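Local coordinates for protein N-acetylneuraminate lyase (Fusobacterium nucleatum subsp. nucleatum ATCC 25586, PDB 5ZKA) that is a lyase of the dihydrodipicolinate synthetase family, built on a TIM barrel with further helices at its C-terminal end, at residues Gly60-Glu64 with Tyr265-Lys269; Leu90-Ser96 with Tyr114-Val120; Leu207-Val212 with Ile233-Lys238; Ile225-Arg229 with Lys302-Lys306. All blocks are in the same frame, centred on the assembly; numbering follows the deposited sequence.

Interaction 1 (Gly60-Glu64 with Tyr265-Lys269); sequences GSTGE and YQTIK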
loop_
_atom_site.group_PDB
_atom_site.type_symbol
_atom_site.label_atom_id
_atom_site.label_comp_id
_atom_site.label_asym_id
_atom_site.label_seq_id
_atom_site.Cartn_x
_atom_site.Cartn_y
_atom_site.Cartn_z
ATOM N N GLY A 60 5.220 -21.289 9.679
ATOM C CA GLY A 60 4.872 -19.891 9.828
ATOM C C GLY A 60 3.662 -19.678 10.724
ATOM O O GLY A 60 3.117 -20.604 11.331
ATOM N N SER A 61 3.230 -18.410 10.800
ATOM C CA SER A 61 2.045 -18.079 11.586
ATOM C C SER A 61 0.842 -18.908 11.146
ATOM O O SER A 61 0.068 -19.390 11.984
ATOM C CB SER A 61 1.731 -16.586 11.455
ATOM O OG SER A 61 2.896 -15.805 11.676
ATOM N N THR A 62 0.692 -19.101 9.832
ATOM C CA THR A 62 -0.459 -19.797 9.266
ATOM C C THR A 62 -0.515 -21.252 9.699
ATOM O O THR A 62 -1.607 -21.830 9.800
ATOM C CB THR A 62 -0.400 -19.709 7.743
ATOM O OG1 THR A 62 -0.389 -18.329 7.348
ATOM C CG2 THR A 62 -1.588 -20.427 7.108
ATOM N N GLY A 63 0.636 -21.866 9.946
ATOM C CA GLY A 63 0.640 -23.228 10.433
ATOM C C GLY A 63 0.365 -23.360 11.910
ATOM O O GLY A 63 0.523 -24.450 12.464
ATOM N N GLU A 64 -0.037 -22.267 12.563
ATOM C CA GLU A 64 -0.296 -22.238 14.002
ATOM C C GLU A 64 0.970 -22.564 14.799
ATOM O O GLU A 64 0.917 -23.059 15.932
ATOM C CB GLU A 64 -1.469 -23.156 14.361
ATOM C CG GLU A 64 -2.773 -22.672 13.658
ATOM C CD GLU A 64 -3.897 -23.690 13.690
ATOM O OE1 GLU A 64 -4.357 -24.053 14.796
ATOM O OE2 GLU A 64 -4.308 -24.139 12.599
ATOM N N TYR A 265 -8.426 -18.899 9.427
ATOM C CA TYR A 265 -7.882 -20.257 9.503
ATOM C C TYR A 265 -8.989 -21.295 9.390
ATOM O O TYR A 265 -8.832 -22.300 8.688
ATOM C CB TYR A 265 -7.089 -20.455 10.798
ATOM C CG TYR A 265 -5.841 -19.595 10.891
ATOM C CD1 TYR A 265 -5.273 -19.027 9.753
ATOM C CD2 TYR A 265 -5.236 -19.345 12.113
ATOM C CE1 TYR A 265 -4.139 -18.233 9.833
ATOM C CE2 TYR A 265 -4.101 -18.547 12.208
ATOM C CZ TYR A 265 -3.559 -17.994 11.066
ATOM O OH TYR A 265 -2.432 -17.209 11.151
ATOM N N GLN A 266 -10.123 -21.058 10.055
ATOM C CA GLN A 266 -11.234 -22.003 9.995
ATOM C C GLN A 266 -11.778 -22.144 8.576
ATOM O O GLN A 266 -12.171 -23.240 8.161
ATOM C CB GLN A 266 -12.348 -21.560 10.947
ATOM C CG GLN A 266 -11.967 -21.587 12.430
ATOM C CD GLN A 266 -11.366 -20.274 12.925
ATOM O OE1 GLN A 266 -10.974 -19.407 12.129
ATOM N NE2 GLN A 266 -11.282 -20.125 14.250
ATOM N N THR A 267 -11.821 -21.048 7.816
ATOM C CA THR A 267 -12.453 -21.095 6.495
ATOM C C THR A 267 -11.544 -21.754 5.469
ATOM O O THR A 267 -12.012 -22.545 4.641
ATOM C CB THR A 267 -12.846 -19.681 6.054
ATOM O OG1 THR A 267 -13.845 -19.187 6.955
ATOM C CG2 THR A 267 -13.431 -19.675 4.630
ATOM N N ILE A 268 -10.238 -21.468 5.520
ATOM C CA ILE A 268 -9.306 -22.171 4.638
ATOM C C ILE A 268 -9.362 -23.672 4.904
ATOM O O ILE A 268 -9.439 -24.485 3.970
ATOM C CB ILE A 268 -7.877 -21.612 4.796
ATOM C CG1 ILE A 268 -7.838 -20.140 4.346
ATOM C CG2 ILE A 268 -6.871 -22.475 4.004
ATOM C CD1 ILE A 268 -6.538 -19.422 4.637
ATOM N N LYS A 269 -9.357 -24.063 6.184
ATOM C CA LYS A 269 -9.434 -25.489 6.501
ATOM C C LYS A 269 -10.766 -26.083 6.060
ATOM O O LYS A 269 -10.813 -27.225 5.577
ATOM C CB LYS A 269 -9.205 -25.712 7.995
ATOM C CG LYS A 269 -7.772 -25.445 8.405
ATOM C CD LYS A 269 -7.440 -26.067 9.747
ATOM C CE LYS A 269 -5.978 -25.823 10.111
ATOM N NZ LYS A 269 -5.668 -26.211 11.516
HETATM O O HOH W 1 -1.393 -16.221 8.583
#
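Tyr265 reaches from helix 264-274 to the loop Gly60-Glu64, and its side chain can be followed atom by atom. Its CB is directed at the loop, and CG lies anti to the carbonyl carbon (chi1 -65°), which sends the ring across Thr62. CD2 comes within 4.4 Å of Glu64 CG, which approaches obliquely; CE1 lies 4.3 Å from Thr62 CG2, and Thr62 O stands over one face of the ring. CZ is 4.0 Å from Thr62 CA. At the tip, a water in the ring plane lies 2.9 Å from Tyr265 OH and donates a hydrogen bond of 2.6 Å to Thr62 OG1, tying the phenol to the threonine.

A salt bridge forms the second point of attachment. Lys269, one helical turn on, and Glu64 extend towards each other from opposite directions, and Lys269 NZ donates to the syn lone pair of Glu64 OE2 at 2.7 Å. The ammonium also bonds the carbonyls of Val27 and Tyr281, while Glu64 OE1 accepts from the backbone N of Arg283, so both charged groups are held at several points and their swing is probably small.

Ser61 N and Thr62 OG1 bond the two carboxylate oxygens, O2 and O1, of the modified lysine KPI at position 178, and Ser61 OG bonds Tyr150 OH. A loop that follows a barrel strand, here 55-58, and offers backbone N-H and hydroxyl groups to a carboxylate is characteristic of the active-site end of the barrel in this family.

Interaction 2 (Leu90-Ser96 with Tyr114-Val120); sequences LIAQVGS and YKCLSAV
Ala92 and Leu117 sit side by side in neighbouring parallel strands of the TIM barrel, the two strands of a beta-alpha-beta unit whose connecting helix is 99-112. The short strand axes diverge by 34°. Ala92 is bonded in both directions: its N donates to Cys116 O at 3.0 Å in a nearly straight bond, and its O accepts from Ser118 N at 2.8 Å. Val94 N then donates to Ser118 O, also at 2.8 Å, completing the staggered pattern of a parallel pair.

The two faces of the sheet differ. On the face of Ala92 and Leu117, Ala92 CB makes an off-centre CH-pi contact with the Tyr114 ring, 4.1 Å from its centroid, and Leu90 CB touches Tyr114 CD2 beside it. Helix residues Phe77 and Val109 cover this side, and Tyr114 OH is bonded to Phe77 O. The face of Gln93 and Ser118 looks into the barrel, where Ile91 CG2 rests on Ser118 CB at 3.7 Å, and Ser118 OG bonds Ile148 O and Tyr57 OH.

Beyond the last backbone bond, a side chain takes over the pairing. Gln93 has CG anti to the backbone N (chi1 -159°) and bends at chi2, carrying its amide forward along the strand, while its NE2 is held by Gly59 O. The carbonyl end is gripped twice: Gly95 N approaches OE1 from above the amide plane at 2.9 Å, and Val120 N donates to the same Gln93 OE1 at 2.9 Å, tilted just 17° from that plane.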
loop_
_atom_site.group_PDB
_atom_site.type_symbol
_atom_site.label_atom_id
_atom_site.label_comp_id
_atom_site.label_asym_id
_atom_site.label_seq_id
_atom_site.Cartn_x
_atom_site.Cartn_y
_atom_site.Cartn_z
ATOM N N LEU A 90 11.465 -25.210 -0.296
ATOM C CA LEU A 90 11.029 -25.268 1.091
ATOM C C LEU A 90 11.773 -24.224 1.904
ATOM O O LEU A 90 13.001 -24.142 1.826
ATOM C CB LEU A 90 11.286 -26.646 1.693
ATOM C CG LEU A 90 10.532 -27.832 1.105
ATOM C CD1 LEU A 90 11.021 -29.087 1.776
ATOM C CD2 LEU A 90 9.055 -27.664 1.331
ATOM N N ILE A 91 11.030 -23.456 2.699
ATOM C CA ILE A 91 11.586 -22.546 3.696
ATOM C C ILE A 91 11.070 -22.986 5.059
ATOM O O ILE A 91 9.873 -23.258 5.212
ATOM C CB ILE A 91 11.197 -21.079 3.427
ATOM C CG1 ILE A 91 11.705 -20.601 2.062
ATOM C CG2 ILE A 91 11.728 -20.147 4.564
ATOM C CD1 ILE A 91 11.028 -19.281 1.602
ATOM N N ALA A 92 11.962 -23.052 6.048
ATOM C CA ALA A 92 11.584 -23.446 7.397
ATOM C C ALA A 92 11.644 -22.224 8.299
ATOM O O ALA A 92 12.723 -21.657 8.507
ATOM C CB ALA A 92 12.508 -24.553 7.922
ATOM N N GLN A 93 10.491 -21.818 8.831
ATOM C CA GLN A 93 10.429 -20.723 9.797
ATOM C C GLN A 93 10.762 -21.269 11.184
ATOM O O GLN A 93 10.034 -22.121 11.704
ATOM C CB GLN A 93 9.040 -20.087 9.773
ATOM C CG GLN A 93 8.979 -18.654 10.325
ATOM C CD GLN A 93 9.089 -18.606 11.827
ATOM O OE1 GLN A 93 9.771 -17.754 12.385
ATOM N NE2 GLN A 93 8.419 -19.530 12.494
ATOM N N VAL A 94 11.860 -20.793 11.781
ATOM C CA VAL A 94 12.340 -21.313 13.057
ATOM C C VAL A 94 12.403 -20.243 14.145
ATOM O O VAL A 94 12.860 -20.525 15.254
ATOM C CB VAL A 94 13.712 -21.997 12.904
ATOM C CG1 VAL A 94 13.621 -23.174 11.925
ATOM C CG2 VAL A 94 14.765 -20.993 12.458
ATOM N N GLY A 95 11.927 -19.028 13.868
ATOM C CA GLY A 95 12.034 -17.955 14.837
ATOM C C GLY A 95 11.135 -18.157 16.042
ATOM O O GLY A 95 10.170 -18.923 16.018
ATOM N N SER A 96 11.439 -17.412 17.108
ATOM C CA SER A 96 10.806 -17.634 18.404
ATOM C C SER A 96 11.293 -16.548 19.359
ATOM O O SER A 96 12.335 -15.924 19.124
ATOM C CB SER A 96 11.151 -19.030 18.946
ATOM O OG SER A 96 10.934 -19.133 20.338
ATOM N N TYR A 114 16.497 -28.971 4.783
ATOM C CA TYR A 114 15.997 -27.658 4.399
ATOM C C TYR A 114 17.170 -26.752 4.051
ATOM O O TYR A 114 18.188 -26.731 4.747
ATOM C CB TYR A 114 15.174 -27.031 5.521
ATOM C CG TYR A 114 13.795 -27.621 5.741
ATOM C CD1 TYR A 114 13.630 -28.796 6.472
ATOM C CD2 TYR A 114 12.655 -26.985 5.245
ATOM C CE1 TYR A 114 12.376 -29.336 6.689
ATOM C CE2 TYR A 114 11.393 -27.511 5.467
ATOM C CZ TYR A 114 11.259 -28.688 6.190
ATOM O OH TYR A 114 10.006 -29.216 6.419
ATOM N N LYS A 115 17.028 -26.006 2.956
ATOM C CA LYS A 115 18.119 -25.213 2.408
ATOM C C LYS A 115 17.893 -23.728 2.608
ATOM O O LYS A 115 18.646 -22.913 2.068
ATOM C CB LYS A 115 18.311 -25.528 0.919
ATOM C CG LYS A 115 19.009 -26.864 0.666
ATOM C CD LYS A 115 20.318 -26.929 1.438
ATOM C CE LYS A 115 21.033 -28.260 1.244
ATOM N NZ LYS A 115 21.513 -28.453 -0.156
ATOM N N CYS A 116 16.870 -23.358 3.369
ATOM C CA CYS A 116 16.632 -21.958 3.663
ATOM C C CYS A 116 15.775 -21.878 4.914
ATOM O O CYS A 116 14.809 -22.641 5.059
ATOM C CB CYS A 116 15.948 -21.246 2.491
ATOM S SG CYS A 116 15.848 -19.459 2.742
ATOM N N LEU A 117 16.145 -20.965 5.808
ATOM C CA LEU A 117 15.427 -20.691 7.043
ATOM C C LEU A 117 14.705 -19.361 6.932
ATOM O O LEU A 117 15.009 -18.532 6.075
ATOM C CB LEU A 117 16.379 -20.621 8.246
ATOM C CG LEU A 117 17.332 -21.783 8.516
ATOM C CD1 LEU A 117 18.160 -21.493 9.779
ATOM C CD2 LEU A 117 16.548 -23.058 8.672
ATOM N N SER A 118 13.748 -19.170 7.832
ATOM C CA SER A 118 13.136 -17.874 8.071
ATOM C C SER A 118 12.970 -17.723 9.574
ATOM O O SER A 118 12.966 -18.709 10.312
ATOM C CB SER A 118 11.784 -17.743 7.351
ATOM O OG SER A 118 11.361 -16.398 7.289
ATOM N N ALA A 119 12.851 -16.482 10.041
ATOM C CA ALA A 119 12.678 -16.282 11.477
ATOM C C ALA A 119 11.948 -14.971 11.710
ATOM O O ALA A 119 12.420 -13.917 11.274
ATOM C CB ALA A 119 14.024 -16.285 12.206
ATOM N N VAL A 120 10.814 -15.040 12.413
ATOM C CA VAL A 120 10.101 -13.821 12.771
ATOM C C VAL A 120 10.989 -12.961 13.673
ATOM O O VAL A 120 11.839 -13.468 14.415
ATOM C CB VAL A 120 8.767 -14.163 13.455
ATOM C CG1 VAL A 120 9.007 -14.988 14.720
ATOM C CG2 VAL A 120 7.960 -12.891 13.754
HETATM O O HOH W 2 14.799 -26.377 1.424
#

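Interaction 3 (Leu207-Val212 with Ile233-Lys238); sequences LLPATV and IFELAK
Thr211, Ile233 and Ala237 carry the contact between two successive helices of the TIM barrel's outer layer, 207-212 and 223-237, which flank strand 217-220 in the chain. The short helix axes approach to 9.2 Å at a crossing angle of -39°, a separation bridged by small and branched side chains.

Ala237 turns its methyl group towards the other helix, where CB meets Leu208 CD1 and Thr211 CG2, each at 3.7 Å; Val212 CG1 lies a little farther off. One turn back, Ile233 uses its CG2 branch, which rests on Leu208 CB at 3.8 Å, while the side chain of Leu207 crosses that of Ile233 obliquely, its CG near the same CG2. Beyond this pair, Ile233 also packs on Ile248 of helix 242-262, and Leu208 and Val212 pack against apolar side chains of the other protein chain, so helix 207-212 also faces the subunit interface.

Thr211 splits its branches between two tasks. CG2, anti to the backbone N, enters the interface and also touches Lys238 CG. The hydroxyl, beside the backbone N (chi1 -59°), turns back along its own helix, and OG1 donates to Leu207 O at 2.7 Å, an acceptor already bonded by Thr211 N. That bond satisfies the buried hydroxyl within its own helix. The Phe234 ring closes the margin: Lys238 CD lies over the centre of one face, and Thr211 OG1 meets the ring edge near its plane, 3.5 Å from Phe234 CD1.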
loop_
_atom_site.group_PDB
_atom_site.type_symbol
_atom_site.label_atom_id
_atom_site.label_comp_id
_atom_site.label_asym_id
_atom_site.label_seq_id
_atom_site.Cartn_x
_atom_site.Cartn_y
_atom_site.Cartn_z
ATOM N N LEU A 207 -1.250 -8.622 -3.758
ATOM C CA LEU A 207 -0.225 -9.262 -4.577
ATOM C C LEU A 207 0.072 -8.461 -5.839
ATOM O O LEU A 207 1.234 -8.307 -6.228
ATOM C CB LEU A 207 -0.672 -10.682 -4.941
ATOM C CG LEU A 207 0.271 -11.504 -5.825
ATOM C CD1 LEU A 207 1.675 -11.598 -5.206
ATOM C CD2 LEU A 207 -0.304 -12.906 -6.014
ATOM N N LEU A 208 -0.962 -7.933 -6.490
ATOM C CA LEU A 208 -0.725 -7.220 -7.746
ATOM C C LEU A 208 0.100 -5.953 -7.537
ATOM O O LEU A 208 1.115 -5.784 -8.239
ATOM C CB LEU A 208 -2.060 -6.938 -8.444
ATOM C CG LEU A 208 -2.027 -5.918 -9.582
ATOM C CD1 LEU A 208 -1.075 -6.330 -10.693
ATOM C CD2 LEU A 208 -3.443 -5.762 -10.128
ATOM N N PRO A 209 -0.249 -5.038 -6.624
ATOM C CA PRO A 209 0.607 -3.847 -6.457
ATOM C C PRO A 209 2.021 -4.186 -6.015
ATOM O O PRO A 209 2.977 -3.515 -6.422
ATOM C CB PRO A 209 -0.135 -3.012 -5.401
ATOM C CG PRO A 209 -1.131 -3.943 -4.767
ATOM C CD PRO A 209 -1.491 -4.940 -5.832
ATOM N N ALA A 210 2.188 -5.236 -5.211
ATOM C CA ALA A 210 3.529 -5.671 -4.832
ATOM C C ALA A 210 4.306 -6.203 -6.030
ATOM O O ALA A 210 5.507 -5.947 -6.159
ATOM C CB ALA A 210 3.433 -6.744 -3.746
ATOM N N THR A 211 3.641 -6.961 -6.914
ATOM C CA THR A 211 4.345 -7.529 -8.061
ATOM C C THR A 211 4.959 -6.444 -8.944
ATOM O O THR A 211 6.090 -6.593 -9.425
ATOM C CB THR A 211 3.393 -8.417 -8.869
ATOM O OG1 THR A 211 2.907 -9.452 -8.008
ATOM C CG2 THR A 211 4.130 -9.062 -10.034
ATOM N N VAL A 212 4.247 -5.336 -9.167
ATOM C CA VAL A 212 4.811 -4.329 -10.066
ATOM C C VAL A 212 5.892 -3.485 -9.400
ATOM O O VAL A 212 6.601 -2.744 -10.100
ATOM C CB VAL A 212 3.709 -3.427 -10.659
ATOM C CG1 VAL A 212 2.640 -4.288 -11.369
ATOM C CG2 VAL A 212 3.082 -2.519 -9.590
ATOM N N ILE A 233 -2.021 -13.882 -11.282
ATOM C CA ILE A 233 -1.769 -12.462 -10.995
ATOM C C ILE A 233 -0.284 -12.154 -11.132
ATOM O O ILE A 233 0.121 -11.241 -11.865
ATOM C CB ILE A 233 -2.281 -12.084 -9.594
ATOM C CG1 ILE A 233 -3.808 -12.221 -9.489
ATOM C CG2 ILE A 233 -1.817 -10.656 -9.226
ATOM C CD1 ILE A 233 -4.331 -12.214 -8.029
ATOM N N PHE A 234 0.548 -12.945 -10.446
ATOM C CA PHE A 234 1.997 -12.742 -10.451
ATOM C C PHE A 234 2.557 -12.773 -11.870
ATOM O O PHE A 234 3.260 -11.848 -12.292
ATOM C CB PHE A 234 2.646 -13.821 -9.580
ATOM C CG PHE A 234 4.105 -13.604 -9.305
ATOM C CD1 PHE A 234 4.545 -12.449 -8.674
ATOM C CD2 PHE A 234 5.040 -14.571 -9.664
ATOM C CE1 PHE A 234 5.891 -12.261 -8.421
ATOM C CE2 PHE A 234 6.387 -14.393 -9.412
ATOM C CZ PHE A 234 6.816 -13.238 -8.793
ATOM N N GLU A 235 2.236 -13.824 -12.634
ATOM C CA GLU A 235 2.805 -13.960 -13.973
ATOM C C GLU A 235 2.263 -12.901 -14.922
ATOM O O GLU A 235 3.019 -12.333 -15.720
ATOM C CB GLU A 235 2.526 -15.354 -14.537
ATOM N N LEU A 236 0.956 -12.639 -14.871
ATOM C CA LEU A 236 0.389 -11.658 -15.791
ATOM C C LEU A 236 0.960 -10.269 -15.536
ATOM O O LEU A 236 1.214 -9.518 -16.482
ATOM C CB LEU A 236 -1.131 -11.633 -15.673
ATOM C CG LEU A 236 -1.871 -12.876 -16.160
ATOM C CD1 LEU A 236 -3.255 -12.897 -15.537
ATOM C CD2 LEU A 236 -1.957 -12.888 -17.668
ATOM N N ALA A 237 1.161 -9.910 -14.267
ATOM C CA ALA A 237 1.644 -8.566 -13.955
ATOM C C ALA A 237 3.097 -8.367 -14.374
ATOM O O ALA A 237 3.494 -7.240 -14.695
ATOM C CB ALA A 237 1.478 -8.264 -12.459
ATOM N N LYS A 238 3.901 -9.434 -14.378
ATOM C CA LYS A 238 5.275 -9.357 -14.863
ATOM C C LYS A 238 5.387 -9.422 -16.384
ATOM O O LYS A 238 6.504 -9.331 -16.908
ATOM C CB LYS A 238 6.120 -10.494 -14.266
ATOM C CG LYS A 238 6.182 -10.555 -12.748
ATOM C CD LYS A 238 6.376 -12.001 -12.277
ATOM C CE LYS A 238 7.762 -12.512 -12.581
ATOM N NZ LYS A 238 8.733 -11.401 -12.462
#

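Interaction 4 (Ile225-Arg229 with Lys302-Lys306); sequences INGIR and KKFLK
Phe304 O, at the last turn of helix 291-304, is gripped end-on by both terminal nitrogens of Arg229. NH2 makes the shorter bond to Phe304 O, 2.8 Å, lying in the carbonyl plane on a lone pair; NH1 donates to the same oxygen at 3.1 Å, tilted 34° from that plane. The oxygen itself lies almost in the plane of the guanidinium, an arrangement that suits the two N-H groups sharing it.

Arg229 reaches it with a chain extended from CG to NE. A further bond, to a second acceptor, orients the guanidinium: NH1 also donates to Asn226 OD1 at 3.0 Å and 155°, again in the guanidinium plane. Two acceptors at the edge of one flat group fix its rotation. Asn226 is positioned in turn by its ND2, bonded to Thr252 OG1, so Thr252 acts as a second-shell residue. The positive group also stands where a helix ends, Leu305 being the first residue to leave helical geometry, and would probably balance the partial negative charge of the terminal carbonyls.

Leu305 packs beside this polar bridge. Its CD2 lies 3.4 Å from Ile225 O and 3.7 Å from Arg229 NH1, at the guanidinium edge, while Leu305 CD1 meets Ile225 CD1 at 4.0 Å, the two side chains crossing at about a right angle.

Helix 223-237, kinked in this region, is thus joined to the end of the chain's last helix. Helix 242-262 flanks the polar side through Thr251, Thr252 and Asp254, and helix 264-274 packs on Ile225 through Ile271 and Leu272, and on Leu305 through Ile271.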
loop_
_atom_site.group_PDB
_atom_site.type_symbol
_atom_site.label_atom_id
_atom_site.label_comp_id
_atom_site.label_asym_id
_atom_site.label_seq_id
_atom_site.Cartn_x
_atom_site.Cartn_y
_atom_site.Cartn_z
ATOM N N ILE A 225 -5.536 -22.689 -1.001
ATOM C CA ILE A 225 -6.755 -22.967 -1.759
ATOM C C ILE A 225 -6.909 -22.097 -2.993
ATOM O O ILE A 225 -7.711 -22.442 -3.888
ATOM C CB ILE A 225 -7.996 -22.815 -0.851
ATOM C CG1 ILE A 225 -8.020 -21.412 -0.229
ATOM C CG2 ILE A 225 -8.001 -23.875 0.245
ATOM C CD1 ILE A 225 -9.357 -21.057 0.414
ATOM N N ASN A 226 -6.210 -20.963 -3.098
ATOM C CA ASN A 226 -6.371 -20.041 -4.222
ATOM C C ASN A 226 -5.054 -19.819 -4.967
ATOM O O ASN A 226 -4.849 -18.770 -5.588
ATOM C CB ASN A 226 -6.957 -18.712 -3.741
ATOM C CG ASN A 226 -7.424 -17.832 -4.889
ATOM O OD1 ASN A 226 -8.103 -18.296 -5.816
ATOM N ND2 ASN A 226 -7.049 -16.550 -4.841
ATOM N N GLY A 227 -4.159 -20.815 -4.926
ATOM C CA GLY A 227 -2.845 -20.665 -5.530
ATOM C C GLY A 227 -2.848 -20.535 -7.043
ATOM O O GLY A 227 -1.918 -19.958 -7.614
ATOM N N ILE A 228 -3.862 -21.098 -7.717
ATOM C CA ILE A 228 -3.938 -20.977 -9.176
ATOM C C ILE A 228 -4.048 -19.512 -9.576
ATOM O O ILE A 228 -3.262 -19.010 -10.391
ATOM C CB ILE A 228 -5.113 -21.802 -9.733
ATOM C CG1 ILE A 228 -4.889 -23.290 -9.465
ATOM C CG2 ILE A 228 -5.304 -21.558 -11.247
ATOM C CD1 ILE A 228 -3.555 -23.796 -9.940
ATOM N N ARG A 229 -5.029 -18.804 -9.003
ATOM C CA ARG A 229 -5.204 -17.382 -9.309
ATOM C C ARG A 229 -3.977 -16.572 -8.915
ATOM O O ARG A 229 -3.583 -15.643 -9.628
ATOM C CB ARG A 229 -6.435 -16.826 -8.588
ATOM C CG ARG A 229 -7.775 -17.120 -9.277
ATOM C CD ARG A 229 -8.890 -16.323 -8.594
ATOM N NE ARG A 229 -10.194 -16.717 -9.112
ATOM C CZ ARG A 229 -10.984 -17.622 -8.547
ATOM N NH1 ARG A 229 -10.594 -18.222 -7.426
ATOM N NH2 ARG A 229 -12.155 -17.936 -9.112
ATOM N N LYS A 302 -18.371 -22.852 -3.629
ATOM C CA LYS A 302 -19.195 -22.988 -4.829
ATOM C C LYS A 302 -19.008 -21.813 -5.788
ATOM O O LYS A 302 -19.024 -21.993 -7.011
ATOM C CB LYS A 302 -20.668 -23.133 -4.439
ATOM C CG LYS A 302 -21.068 -24.562 -4.099
ATOM C CD LYS A 302 -22.298 -24.619 -3.197
ATOM C CE LYS A 302 -23.474 -23.852 -3.783
ATOM N NZ LYS A 302 -24.730 -24.103 -3.013
ATOM N N LYS A 303 -18.817 -20.605 -5.259
ATOM C CA LYS A 303 -18.740 -19.436 -6.134
ATOM C C LYS A 303 -17.348 -19.241 -6.727
ATOM O O LYS A 303 -17.219 -18.795 -7.871
ATOM C CB LYS A 303 -19.155 -18.178 -5.365
ATOM C CG LYS A 303 -19.046 -16.878 -6.165
ATOM C CD LYS A 303 -19.813 -15.752 -5.490
ATOM C CE LYS A 303 -19.671 -14.431 -6.251
ATOM N NZ LYS A 303 -19.947 -14.589 -7.712
ATOM N N PHE A 304 -16.290 -19.548 -5.968
ATOM C CA PHE A 304 -14.941 -19.143 -6.355
ATOM C C PHE A 304 -14.008 -20.293 -6.720
ATOM O O PHE A 304 -13.033 -20.057 -7.441
ATOM C CB PHE A 304 -14.295 -18.299 -5.237
ATOM C CG PHE A 304 -14.968 -16.965 -5.031
ATOM C CD1 PHE A 304 -14.859 -15.964 -5.988
ATOM C CD2 PHE A 304 -15.755 -16.732 -3.920
ATOM C CE1 PHE A 304 -15.494 -14.749 -5.817
ATOM C CE2 PHE A 304 -16.382 -15.507 -3.734
ATOM C CZ PHE A 304 -16.256 -14.518 -4.686
ATOM N N LEU A 305 -14.289 -21.530 -6.286
ATOM C CA LEU A 305 -13.251 -22.556 -6.338
ATOM C C LEU A 305 -13.709 -23.918 -6.827
ATOM O O LEU A 305 -12.857 -24.798 -6.982
ATOM C CB LEU A 305 -12.610 -22.736 -4.950
ATOM C CG LEU A 305 -11.840 -21.523 -4.428
ATOM C CD1 LEU A 305 -11.464 -21.697 -2.954
ATOM C CD2 LEU A 305 -10.592 -21.285 -5.268
ATOM N N LYS A 306 -14.994 -24.133 -7.075
ATOM C CA LYS A 306 -15.463 -25.462 -7.452
ATOM C C LYS A 306 -15.622 -25.558 -8.963
ATOM O O LYS A 306 -16.008 -24.586 -9.611
ATOM C CB LYS A 306 -16.780 -25.779 -6.744
ATOM C CG LYS A 306 -17.207 -27.233 -6.851
ATOM C CD LYS A 306 -18.678 -27.380 -6.518
ATOM C CE LYS A 306 -19.120 -28.832 -6.573
ATOM N NZ LYS A 306 -18.734 -29.567 -5.338
#

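Overall arrangement
The four contacts run from the active site to the outer helices. Interaction 1 lies at the modified lysine KPI and touches interaction 2, where Gly60 N packs 4.0 Å from Gln93 CB; their centres are about 17 Å apart. Along the chain, interactions 2 and 3 are both nested within the loop that interaction 1 closes. Helix 264-274 carries the link outward: Ile268 O lies 4.0 Å from Ile225 CG2 of interaction 4. Interactions 3 and 4 share helix 223-237, with centres about 18 Å apart, one near the other subunit and one near the C-terminus. Interactions 2 and 4 lie on opposite sides of the chain's centre, about 28 Å between centres.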